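Local coordinates for protein probable tRNA pseudouridine synthase D (Methanosarcina mazei, PDB 1Z2Z) that probably converts uridine-13 of transfer RNAs to pseudouridine, acting as a pseudouridine synthase of the TruD family, at residues L200-P205 against A242-L247; D253-F258 against I373-E378; K393-A398 against V411-L416. All coordinates share one frame; numbering follows the deposited sequence.

Contact 1 of 3, residues L200-P205 against A242-L247; sequences LYIAEP and AMMNHL
Two helices of the TruD family region meet here side chain to side chain: the last turn of helix 194-202 lies against helix 238-249, with the CA atoms of I202 and M243 nearest at 7.2 Å. No hydrogen bond crosses between 200-205 and 242-247, so the junction rests on apolar and Met-aromatic contacts, all between buried residues.

The Met-aromatic part belongs to M243, present as selenomethionine, and Y201. The tyrosine's CG stands anti to its backbone N (chi1 -171°), which swings the ring toward the second helix, and the two side chains cross at about a right angle. M243 SE lies 4.7 Å from the centroid of the Y201 ring, obliquely placed at 64° from the ring normal, and comes nearest to Y201 CD2. On the same ring, F269 adds an edge-to-face contact.

The aliphatic part centres on I202, whose branches go to separate partners. M243 is bent at chi3, so its CE turns back to touch I202 CG1 at 4.1 Å. I202 CG2 is embraced by the bent chain of M244, also selenomethionine, whose CG approaches it at 3.5 Å and CE at 3.6 Å. Helix 213-223 touches M244 as well, through V220, while F226 of helix 226-232 reaches both M244 and L247, so that these two helices pack around the same side chains. At the end of helix 194-202, I202 O is hydrogen-bonded to Y233 OH. I202 and L247 meet tip to tip, with I202 CD1 standing 3.6 Å from L247 CD1.

Contact 2 of 3, residues D253-F258 against I373-E378; sequences DYSGSF and IEKFPE
An aromatic side chain lying against the backbone of a turn joins two irregular connections of the TruD region. Segment 253-258 links helix 238-249 to helix 263-287, and segment 373-378 lies between helix 352-363 and strand 389-391. F376 carries most of the contact. The far end of its ring comes obliquely to the turn, with CE2 placed 3.1 Å from S255 O and 3.8 Å from G256 CA, while F376 CE1 meets F258 CB at 3.7 Å. The phenylalanine of the turn thus touches this ring through its CB, its own ring leading away. Within the turn, S257 OG donates to Y254 O at 2.7 Å, a bond that closes the chain from Y254 to S257 and approaches the carbonyl from above its plane. K375, bent at chi2 and chi3, lays its CE against S255 CB at 3.3 Å, a van der Waals contact; no hydrogen bond crosses between the segments. R259 makes a cation-pi contact with F376 and a salt bridge with E378. Around the contact, helix 194-202 touches K375 and I373 through F194 and S257 through A198, while M243 of helix 238-249 packs on F258.

Contact 3 of 3, residues K393-A398 against V411-L416; sequences KPKFEA and VLEFML
Segment 393-398 runs antiparallel to strand 408-417, the end-to-end directions of the touching parts 161° apart, and the backbone bonding is uneven. At one end V411 N donates to E397 O at 2.7 Å, nearly straight at 159° and in the carbonyl plane. Further along, the bond from K395 N to E413 O is long (3.3 Å) and bent (137° at the hydrogen), coming from above the carbonyl plane, and the return bond from E413 N to K395 O is weak, so the pairing there is loose.

The well-packed face carries P394, L412 and F414, all buried, together with F396. P394 CB lies 4.0 Å from F414 CB, and L412 adds more peripheral contacts to P394 and F396. Helix 423-430 covers this side through V425, L426 and Y429, and the F396 ring turns away to L153, K154 and T157 of helix 146-163.

The other face is looser, with K395 and E397 exposed to solvent, although V411 on it is buried. E397 and V411 lie side by side, pointing the same way, with CB atoms 3.7 Å apart. The extended chain of E413 carries OE2 to R136 of strand 130-142, which it meets in a salt bridge. K395 NZ remains 5.4 Å from E413 OE1, so these opposite charges do not pair directly. An alanine here in place of E413 removes the carboxylate that pairs with R136, and would probably weaken the tie to strand 130-142.

Segment 393-398 leads into strand 398-400, which pairs antiparallel with 408-417, and 408-417 pairs in turn with 130-142 in the mixed sheet of the pseudouridine synthase fold.

How the contacts relate
Contacts 1 and 2 are neighbours, their centres 14 Å apart, and touch each other directly. H246, on the helix of contact 1, probably hydrogen-bonds through NE2 to D253 OD2 of contact 2 at 2.8 Å, and M243 CE packs on S257 OG, so helix 238-249 serves both. Contact 3 stands on the opposite side of the chain's centre, its centre 43 Å from that of contact 1 and 46 Å from that of contact 2. It alone comes near the predicted catalytic site: the F414 side chain is about 10 Å from that of D86, the probable nucleophile. The first two contacts lie in a largely helical part of the protein, away from that site.

Contact 1 of 3, residues L200-P205 against A242-L247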
# COMPACT_ATOMS: atom_id res chain seq x y z
N LEU A 200 11.31 -17.63 8.56
CA LEU A 200 11.38 -16.40 7.79
C LEU A 200 10.76 -15.22 8.54
O LEU A 200 11.08 -14.07 8.27
CB LEU A 200 10.68 -16.56 6.44
CG LEU A 200 11.34 -17.44 5.38
CD1 LEU A 200 10.39 -17.65 4.21
CD2 LEU A 200 12.63 -16.78 4.91
N TYR A 201 9.85 -15.52 9.47
CA TYR A 201 9.17 -14.49 10.24
C TYR A 201 9.83 -14.31 11.60
O TYR A 201 10.03 -13.19 12.07
CB TYR A 201 7.69 -14.86 10.43
CG TYR A 201 6.84 -13.76 11.03
CD1 TYR A 201 6.35 -12.72 10.24
CD2 TYR A 201 6.57 -13.73 12.40
CE1 TYR A 201 5.62 -11.67 10.80
CE2 TYR A 201 5.84 -12.68 12.96
CZ TYR A 201 5.37 -11.66 12.16
OH TYR A 201 4.69 -10.61 12.73
N ILE A 202 10.17 -15.42 12.24
CA ILE A 202 10.82 -15.37 13.54
C ILE A 202 12.20 -14.72 13.41
O ILE A 202 12.52 -13.79 14.15
CB ILE A 202 10.97 -16.78 14.11
CG1 ILE A 202 9.57 -17.40 14.30
CG2 ILE A 202 11.76 -16.73 15.41
CD1 ILE A 202 9.57 -18.89 14.57
N ALA A 203 12.98 -15.21 12.45
CA ALA A 203 14.33 -14.71 12.18
C ALA A 203 14.36 -13.96 10.84
O ALA A 203 13.44 -13.20 10.54
CB ALA A 203 15.31 -15.88 12.14
N GLU A 204 15.41 -14.15 10.06
CA GLU A 204 15.54 -13.48 8.76
C GLU A 204 15.68 -11.97 8.88
O GLU A 204 14.69 -11.24 8.77
CB GLU A 204 14.33 -13.78 7.87
CG GLU A 204 14.43 -13.10 6.51
CD GLU A 204 15.07 -13.99 5.45
OE1 GLU A 204 16.01 -14.74 5.78
OE2 GLU A 204 14.61 -13.92 4.29
N PRO A 205 16.91 -11.48 9.06
CA PRO A 205 17.21 -10.06 9.20
C PRO A 205 17.21 -9.28 7.89
O PRO A 205 17.48 -9.85 6.83
CB PRO A 205 18.59 -10.08 9.84
CG PRO A 205 19.23 -11.24 9.14
CD PRO A 205 18.14 -12.29 9.20
N ALA A 242 6.08 -14.32 20.82
CA ALA A 242 4.99 -15.24 21.09
C ALA A 242 5.21 -16.58 20.40
O ALA A 242 4.92 -17.64 20.96
CB ALA A 242 3.67 -14.63 20.65
N MSE A 243 5.75 -16.53 19.18
CA MSE A 243 5.99 -17.74 18.39
C MSE A 243 7.15 -18.59 18.88
O MSE A 243 7.11 -19.82 18.81
CB MSE A 243 6.25 -17.37 16.93
CG MSE A 243 5.09 -16.68 16.30
SE MSE A 243 5.35 -16.39 14.44
CE MSE A 243 5.58 -18.23 13.87
N MSE A 244 8.19 -17.94 19.38
CA MSE A 244 9.34 -18.67 19.86
C MSE A 244 8.96 -19.41 21.13
O MSE A 244 9.45 -20.51 21.38
CB MSE A 244 10.50 -17.71 20.11
CG MSE A 244 10.89 -16.96 18.84
SE MSE A 244 12.47 -15.87 19.05
CE MSE A 244 13.77 -17.10 18.33
N ASN A 245 8.09 -18.82 21.94
CA ASN A 245 7.67 -19.48 23.17
C ASN A 245 6.97 -20.80 22.86
O ASN A 245 7.24 -21.81 23.51
CB ASN A 245 6.73 -18.58 23.98
CG ASN A 245 7.46 -17.47 24.70
OD1 ASN A 245 8.44 -17.71 25.41
ND2 ASN A 245 6.99 -16.24 24.53
N HIS A 246 6.08 -20.78 21.88
CA HIS A 246 5.32 -21.96 21.45
C HIS A 246 6.26 -23.04 20.95
O HIS A 246 5.89 -24.21 20.87
CB HIS A 246 4.35 -21.61 20.32
CG HIS A 246 3.51 -22.76 19.87
ND1 HIS A 246 2.39 -23.18 20.55
CD2 HIS A 246 3.65 -23.60 18.81
CE1 HIS A 246 1.87 -24.22 19.94
NE2 HIS A 246 2.61 -24.50 18.88
N LEU A 247 7.47 -22.62 20.60
CA LEU A 247 8.47 -23.54 20.10
C LEU A 247 9.41 -24.04 21.19
O LEU A 247 10.27 -24.87 20.92
CB LEU A 247 9.26 -22.88 18.98
CG LEU A 247 8.46 -22.58 17.71
CD1 LEU A 247 9.28 -21.69 16.79
CD2 LEU A 247 8.09 -23.88 17.01

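Contact 2 of 3, residues D253-F258 against I373-E378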
# COMPACT_ATOMS: atom_id res chain seq x y z
N ASP A 253 7.17 -27.70 16.21
CA ASP A 253 5.75 -27.47 15.97
C ASP A 253 5.53 -26.16 15.22
O ASP A 253 4.66 -25.36 15.57
CB ASP A 253 4.99 -27.46 17.30
CG ASP A 253 3.50 -27.76 17.13
OD1 ASP A 253 3.17 -28.77 16.48
OD2 ASP A 253 2.67 -26.99 17.66
N TYR A 254 6.34 -25.97 14.18
CA TYR A 254 6.25 -24.78 13.35
C TYR A 254 4.85 -24.66 12.75
O TYR A 254 4.36 -23.56 12.48
CB TYR A 254 7.30 -24.85 12.24
CG TYR A 254 8.70 -25.03 12.76
CD1 TYR A 254 9.35 -24.01 13.45
CD2 TYR A 254 9.37 -26.24 12.61
CE1 TYR A 254 10.63 -24.20 13.98
CE2 TYR A 254 10.64 -26.44 13.13
CZ TYR A 254 11.27 -25.42 13.81
OH TYR A 254 12.53 -25.63 14.33
N SER A 255 4.19 -25.80 12.55
CA SER A 255 2.85 -25.79 11.98
C SER A 255 1.89 -24.95 12.82
O SER A 255 1.19 -24.10 12.28
CB SER A 255 2.31 -27.23 11.83
OG SER A 255 2.43 -27.99 13.02
N GLY A 256 1.88 -25.19 14.13
CA GLY A 256 1.00 -24.46 15.01
C GLY A 256 1.62 -23.22 15.62
O GLY A 256 1.02 -22.58 16.49
N SER A 257 2.83 -22.88 15.19
CA SER A 257 3.49 -21.70 15.73
C SER A 257 2.77 -20.43 15.27
O SER A 257 3.05 -19.35 15.76
CB SER A 257 4.96 -21.66 15.28
OG SER A 257 5.06 -21.39 13.90
N PHE A 258 1.82 -20.57 14.35
CA PHE A 258 1.06 -19.43 13.85
C PHE A 258 -0.21 -19.18 14.62
O PHE A 258 -0.84 -18.13 14.47
CB PHE A 258 0.70 -19.65 12.39
CG PHE A 258 1.87 -19.63 11.46
CD1 PHE A 258 2.49 -18.43 11.15
CD2 PHE A 258 2.34 -20.80 10.90
CE1 PHE A 258 3.58 -18.40 10.29
CE2 PHE A 258 3.42 -20.78 10.03
CZ PHE A 258 4.04 -19.58 9.72
N ILE A 373 -4.24 -24.53 2.83
CA ILE A 373 -3.37 -24.99 3.89
C ILE A 373 -4.04 -26.08 4.74
O ILE A 373 -5.04 -25.83 5.39
CB ILE A 373 -2.97 -23.82 4.81
CG1 ILE A 373 -2.24 -22.74 4.00
CG2 ILE A 373 -2.09 -24.31 5.94
CD1 ILE A 373 -3.09 -22.03 2.97
N GLU A 374 -3.48 -27.29 4.71
CA GLU A 374 -4.03 -28.40 5.49
C GLU A 374 -3.87 -28.12 6.98
O GLU A 374 -4.84 -28.13 7.73
CB GLU A 374 -3.34 -29.73 5.14
CG GLU A 374 -3.55 -30.22 3.71
CD GLU A 374 -2.84 -31.54 3.42
OE1 GLU A 374 -1.59 -31.59 3.52
OE2 GLU A 374 -3.52 -32.53 3.10
N LYS A 375 -2.64 -27.86 7.41
CA LYS A 375 -2.35 -27.58 8.81
C LYS A 375 -3.21 -26.42 9.32
O LYS A 375 -3.77 -26.49 10.41
CB LYS A 375 -0.87 -27.24 8.98
CG LYS A 375 0.07 -28.11 8.16
CD LYS A 375 0.13 -29.53 8.70
CE LYS A 375 0.78 -29.55 10.07
NZ LYS A 375 0.99 -30.93 10.59
N PHE A 376 -3.30 -25.36 8.51
CA PHE A 376 -4.10 -24.18 8.86
C PHE A 376 -5.11 -23.81 7.79
O PHE A 376 -4.90 -22.88 7.01
CB PHE A 376 -3.20 -22.97 9.11
CG PHE A 376 -2.79 -22.82 10.54
CD1 PHE A 376 -2.92 -21.60 11.18
CD2 PHE A 376 -2.27 -23.91 11.24
CE1 PHE A 376 -2.54 -21.46 12.51
CE2 PHE A 376 -1.89 -23.78 12.57
CZ PHE A 376 -2.02 -22.55 13.21
N PRO A 377 -6.25 -24.52 7.76
CA PRO A 377 -7.29 -24.23 6.76
C PRO A 377 -7.77 -22.78 6.84
O PRO A 377 -7.90 -22.11 5.81
CB PRO A 377 -8.38 -25.23 7.11
CG PRO A 377 -8.23 -25.38 8.60
CD PRO A 377 -6.73 -25.50 8.75
N GLU A 378 -8.02 -22.31 8.06
CA GLU A 378 -8.49 -20.94 8.29
C GLU A 378 -7.55 -19.97 7.60
O GLU A 378 -7.93 -18.86 7.21
CB GLU A 378 -8.51 -20.63 9.80
CG GLU A 378 -8.75 -21.82 10.73
CD GLU A 378 -7.51 -22.68 10.93
OE1 GLU A 378 -7.60 -23.72 11.63
OE2 GLU A 378 -6.45 -22.33 10.38

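Contact 3 of 3, residues K393-A398 against V411-L416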
# COMPACT_ATOMS: atom_id res chain seq x y z
N LYS A 393 -4.93 11.12 -12.59
CA LYS A 393 -4.78 12.16 -13.61
C LYS A 393 -3.95 13.29 -13.03
O LYS A 393 -4.46 14.37 -12.74
CB LYS A 393 -6.16 12.68 -14.04
CG LYS A 393 -6.11 13.72 -15.13
CD LYS A 393 -7.48 13.96 -15.73
CE LYS A 393 -7.34 14.85 -16.94
NZ LYS A 393 -6.21 14.33 -17.77
N PRO A 394 -2.64 13.06 -12.87
CA PRO A 394 -1.69 14.03 -12.32
C PRO A 394 -1.49 15.31 -13.12
O PRO A 394 -1.84 15.37 -14.30
CB PRO A 394 -0.40 13.22 -12.18
CG PRO A 394 -0.50 12.23 -13.29
CD PRO A 394 -1.94 11.81 -13.23
N LYS A 395 -0.94 16.32 -12.45
CA LYS A 395 -0.65 17.62 -13.04
C LYS A 395 0.77 18.02 -12.61
O LYS A 395 0.99 18.40 -11.46
CB LYS A 395 -1.67 18.65 -12.53
CG LYS A 395 -3.11 18.34 -12.91
CD LYS A 395 -4.13 19.20 -12.15
CE LYS A 395 -4.28 18.75 -10.69
NZ LYS A 395 -5.31 19.53 -9.92
N PHE A 396 1.72 17.92 -13.53
CA PHE A 396 3.11 18.24 -13.24
C PHE A 396 3.44 19.73 -13.34
O PHE A 396 2.68 20.52 -13.89
CB PHE A 396 4.03 17.43 -14.16
CG PHE A 396 3.86 17.75 -15.61
CD1 PHE A 396 4.57 18.80 -16.19
CD2 PHE A 396 2.96 17.04 -16.39
CE1 PHE A 396 4.37 19.14 -17.52
CE2 PHE A 396 2.76 17.37 -17.72
CZ PHE A 396 3.47 18.42 -18.29
N GLU A 397 4.61 20.08 -12.80
CA GLU A 397 5.10 21.45 -12.77
C GLU A 397 6.61 21.34 -12.55
O GLU A 397 7.06 20.94 -11.47
CB GLU A 397 4.44 22.19 -11.60
CG GLU A 397 4.96 23.60 -11.32
CD GLU A 397 4.38 24.64 -12.26
OE1 GLU A 397 3.14 24.66 -12.43
OE2 GLU A 397 5.16 25.45 -12.81
N ALA A 398 7.40 21.67 -13.57
CA ALA A 398 8.85 21.58 -13.45
C ALA A 398 9.46 22.95 -13.21
O ALA A 398 8.77 23.97 -13.27
CB ALA A 398 9.44 20.96 -14.71
N VAL A 411 6.94 19.25 -9.34
CA VAL A 411 5.82 19.35 -8.42
C VAL A 411 4.64 18.50 -8.88
O VAL A 411 3.78 18.98 -9.62
CB VAL A 411 5.32 20.81 -8.29
CG1 VAL A 411 4.17 20.88 -7.30
CG2 VAL A 411 6.45 21.71 -7.84
N LEU A 412 4.59 17.24 -8.45
CA LEU A 412 3.50 16.33 -8.82
C LEU A 412 2.29 16.46 -7.92
O LEU A 412 2.36 16.10 -6.75
CB LEU A 412 3.99 14.89 -8.77
CG LEU A 412 4.80 14.41 -9.98
CD1 LEU A 412 5.50 13.09 -9.65
CD2 LEU A 412 3.86 14.26 -11.17
N GLU A 413 1.17 16.96 -8.44
CA GLU A 413 -0.03 17.09 -7.61
C GLU A 413 -1.22 16.35 -8.19
O GLU A 413 -1.69 16.67 -9.27
CB GLU A 413 -0.39 18.56 -7.43
CG GLU A 413 -0.42 19.31 -8.72
CD GLU A 413 -0.50 20.80 -8.49
OE1 GLU A 413 -0.32 21.56 -9.47
OE2 GLU A 413 -0.74 21.19 -7.33
N PHE A 414 -1.72 15.36 -7.45
CA PHE A 414 -2.85 14.58 -7.93
C PHE A 414 -3.73 14.18 -6.75
O PHE A 414 -3.65 14.78 -5.67
CB PHE A 414 -2.32 13.35 -8.65
CG PHE A 414 -1.32 12.57 -7.84
CD1 PHE A 414 -1.74 11.58 -6.95
CD2 PHE A 414 0.03 12.80 -7.96
CE1 PHE A 414 -0.81 10.85 -6.20
CE2 PHE A 414 0.96 12.08 -7.21
CZ PHE A 414 0.54 11.10 -6.34
N MSE A 415 -4.58 13.18 -6.95
CA MSE A 415 -5.41 12.71 -5.85
C MSE A 415 -5.76 11.25 -5.97
O MSE A 415 -5.95 10.74 -7.07
CB MSE A 415 -6.68 13.52 -5.73
CG MSE A 415 -7.61 13.38 -6.86
SE MSE A 415 -9.28 13.92 -6.17
CE MSE A 415 -9.86 12.10 -5.67
N LEU A 416 -5.82 10.59 -4.83
CA LEU A 416 -6.11 9.17 -4.76
C LEU A 416 -7.26 8.88 -3.78
O LEU A 416 -7.55 9.68 -2.90
CB LEU A 416 -4.83 8.44 -4.35
CG LEU A 416 -3.90 7.91 -5.46
CD1 LEU A 416 -3.93 8.79 -6.68
CD2 LEU A 416 -2.51 7.79 -4.89